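Local atomic coordinates of acyl-CoA dehydrogenase domain protein Tcur3483 (Thermomonospora curvata, PDB entry 6WY9), a protein that binds FAD and probably acts as an oxidoreductase on the CH-CH group of donors. Residues K128-P133 against A184-L189. Residues are numbered along the deposited sequence; the frame is centred on the assembly and turned at random.
Sequences KKKYLP and ADYIWL
Tyr-131 drives the edge of its ring into one face of Tyr-186, a T-shaped pair that joins helix 125-136 of the N-terminal helical domain to strand 186-192 of the middle beta domain in the acyl-CoA dehydrogenase fold. The ring centroids lie 5.1 Å apart and the planes meet at 85°. CE1 of Tyr-131 does most of the touching: it stands over the centre of the Tyr-186 ring, 3.7 Å from Tyr-186 CE2. CG of Tyr-186 is anti to the carbonyl carbon (chi1 -61°), which presents the ring face to Tyr-131, while Phe-142, Ile-207 and Pro-209 pack around it. Bent at chi4 (67°), the Lys-130 chain brings NZ to Tyr-186 OH in a weak hydrogen bond of 3.5 Å. Replacing Tyr-186 with an alanine removes the ring and its hydroxyl, which would probably leave the Tyr-131 edge without a face to meet and Lys-130 NZ without this weak acceptor. The site is about 13 Å from the bound dihydroflavin, measured from the Tyr-186 side chain, so the pair joins the two domains away from the cofactor. CG of Lys-130 sits 3.7 Å above the plane of the Tyr-131 ring, over its centre.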
loop_
_atom_site.group_PDB
_atom_site.type_symbol
_atom_site.label_atom_id
_atom_site.label_comp_id
_atom_site.label_asym_id
_atom_site.label_seq_id
_atom_site.Cartn_x
_atom_site.Cartn_y
_atom_site.Cartn_z
ATOM N N LYS A 128 -29.085 -2.592 -38.070
ATOM C CA LYS A 128 -27.708 -2.602 -38.540
ATOM C C LYS A 128 -27.565 -1.745 -39.782
ATOM O O LYS A 128 -26.590 -0.998 -39.928
ATOM C CB LYS A 128 -27.263 -4.038 -38.819
ATOM C CG LYS A 128 -27.198 -4.923 -37.581
ATOM C CD LYS A 128 -27.077 -6.395 -37.978
ATOM C CE LYS A 128 -26.979 -7.262 -36.728
ATOM N NZ LYS A 128 -26.966 -8.710 -37.046
ATOM N N LYS A 129 -28.553 -1.812 -40.673
ATOM C CA LYS A 129 -28.449 -1.081 -41.927
ATOM C C LYS A 129 -28.527 0.427 -41.707
ATOM O O LYS A 129 -27.845 1.192 -42.401
ATOM C CB LYS A 129 -29.536 -1.555 -42.899
ATOM C CG LYS A 129 -29.531 -3.067 -43.185
ATOM C CD LYS A 129 -28.244 -3.572 -43.852
ATOM C CE LYS A 129 -27.259 -4.145 -42.815
ATOM N NZ LYS A 129 -25.886 -4.428 -43.350
ATOM N N LYS A 130 -29.324 0.870 -40.738
ATOM C CA LYS A 130 -29.467 2.302 -40.497
ATOM C C LYS A 130 -28.225 2.913 -39.854
ATOM O O LYS A 130 -27.899 4.074 -40.135
ATOM C CB LYS A 130 -30.701 2.544 -39.619
ATOM C CG LYS A 130 -30.902 3.959 -39.073
ATOM C CD LYS A 130 -32.384 4.146 -38.645
ATOM C CE LYS A 130 -32.620 5.292 -37.643
ATOM N NZ LYS A 130 -32.380 6.670 -38.180
ATOM N N TYR A 131 -27.532 2.169 -38.984
ATOM C CA TYR A 131 -26.509 2.733 -38.104
ATOM C C TYR A 131 -25.093 2.323 -38.475
ATOM O O TYR A 131 -24.200 3.172 -38.492
ATOM C CB TYR A 131 -26.780 2.361 -36.628
ATOM C CG TYR A 131 -28.056 2.985 -36.100
ATOM C CD1 TYR A 131 -28.125 4.344 -35.811
ATOM C CD2 TYR A 131 -29.211 2.224 -35.953
ATOM C CE1 TYR A 131 -29.304 4.922 -35.373
ATOM C CE2 TYR A 131 -30.400 2.793 -35.513
ATOM C CZ TYR A 131 -30.438 4.137 -35.225
ATOM O OH TYR A 131 -31.618 4.685 -34.801
ATOM N N LEU A 132 -24.847 1.043 -38.749
ATOM C CA LEU A 132 -23.462 0.603 -38.879
ATOM C C LEU A 132 -22.731 1.299 -40.017
ATOM O O LEU A 132 -21.575 1.706 -39.808
ATOM C CB LEU A 132 -23.393 -0.918 -39.039
ATOM C CG LEU A 132 -23.814 -1.693 -37.792
ATOM C CD1 LEU A 132 -23.419 -3.148 -37.962
ATOM C CD2 LEU A 132 -23.171 -1.107 -36.555
ATOM N N PRO A 133 -23.326 1.512 -41.194
ATOM C CA PRO A 133 -22.551 2.160 -42.268
ATOM C C PRO A 133 -22.109 3.568 -41.897
ATOM O O PRO A 133 -20.963 3.953 -42.176
ATOM C CB PRO A 133 -23.520 2.144 -43.466
ATOM C CG PRO A 133 -24.567 1.110 -43.115
ATOM C CD PRO A 133 -24.712 1.215 -41.618
ATOM N N ALA A 184 -22.758 14.173 -30.236
ATOM C CA ALA A 184 -23.291 12.933 -30.778
ATOM C C ALA A 184 -24.558 13.187 -31.602
ATOM O O ALA A 184 -25.235 14.210 -31.457
ATOM C CB ALA A 184 -23.600 11.942 -29.651
ATOM N N ASP A 185 -24.867 12.223 -32.474
ATOM C CA ASP A 185 -26.117 12.189 -33.221
ATOM C C ASP A 185 -27.189 11.335 -32.561
ATOM O O ASP A 185 -28.375 11.515 -32.871
ATOM C CB ASP A 185 -25.885 11.638 -34.628
ATOM C CG ASP A 185 -24.764 12.339 -35.343
ATOM O OD1 ASP A 185 -24.883 13.552 -35.608
ATOM O OD2 ASP A 185 -23.752 11.676 -35.621
ATOM N N TYR A 186 -26.802 10.388 -31.698
ATOM C CA TYR A 186 -27.756 9.497 -31.044
ATOM C C TYR A 186 -27.288 9.156 -29.637
ATOM O O TYR A 186 -26.086 9.032 -29.381
ATOM C CB TYR A 186 -27.937 8.193 -31.805
ATOM C CG TYR A 186 -28.470 8.373 -33.204
ATOM C CD1 TYR A 186 -29.831 8.593 -33.428
ATOM C CD2 TYR A 186 -27.620 8.307 -34.292
ATOM C CE1 TYR A 186 -30.314 8.753 -34.710
ATOM C CE2 TYR A 186 -28.093 8.459 -35.573
ATOM C CZ TYR A 186 -29.437 8.678 -35.776
ATOM O OH TYR A 186 -29.891 8.827 -37.057
ATOM N N ILE A 187 -28.260 8.985 -28.734
ATOM C CA ILE A 187 -28.023 8.496 -27.384
ATOM C C ILE A 187 -28.392 7.020 -27.331
ATOM O O ILE A 187 -29.477 6.615 -27.783
ATOM C CB ILE A 187 -28.825 9.296 -26.336
ATOM C CG1 ILE A 187 -28.718 10.801 -26.604
ATOM C CG2 ILE A 187 -28.319 8.989 -24.934
ATOM C CD1 ILE A 187 -27.299 11.407 -26.393
ATOM N N TRP A 188 -27.486 6.214 -26.782
ATOM C CA TRP A 188 -27.773 4.823 -26.446
ATOM C C TRP A 188 -28.369 4.853 -25.044
ATOM O O TRP A 188 -27.643 4.940 -24.059
ATOM C CB TRP A 188 -26.485 4.028 -26.524
ATOM C CG TRP A 188 -26.452 2.646 -26.048
ATOM C CD1 TRP A 188 -26.162 2.224 -24.787
ATOM C CD2 TRP A 188 -26.575 1.464 -26.858
ATOM N NE1 TRP A 188 -26.113 0.841 -24.752
ATOM C CE2 TRP A 188 -26.377 0.354 -26.008
ATOM C CE3 TRP A 188 -26.850 1.241 -28.213
ATOM C CZ2 TRP A 188 -26.459 -0.962 -26.464
ATOM C CZ3 TRP A 188 -26.923 -0.064 -28.667
ATOM C CH2 TRP A 188 -26.732 -1.148 -27.795
ATOM N N LEU A 189 -29.706 4.822 -24.951
ATOM C CA LEU A 189 -30.399 5.248 -23.736
ATOM C C LEU A 189 -31.023 4.064 -23.002
ATOM O O LEU A 189 -31.877 3.356 -23.557
ATOM C CB LEU A 189 -31.465 6.294 -24.051
ATOM C CG LEU A 189 -32.119 6.937 -22.827
ATOM C CD1 LEU A 189 -31.125 7.861 -22.109
ATOM C CD2 LEU A 189 -33.372 7.690 -23.261
#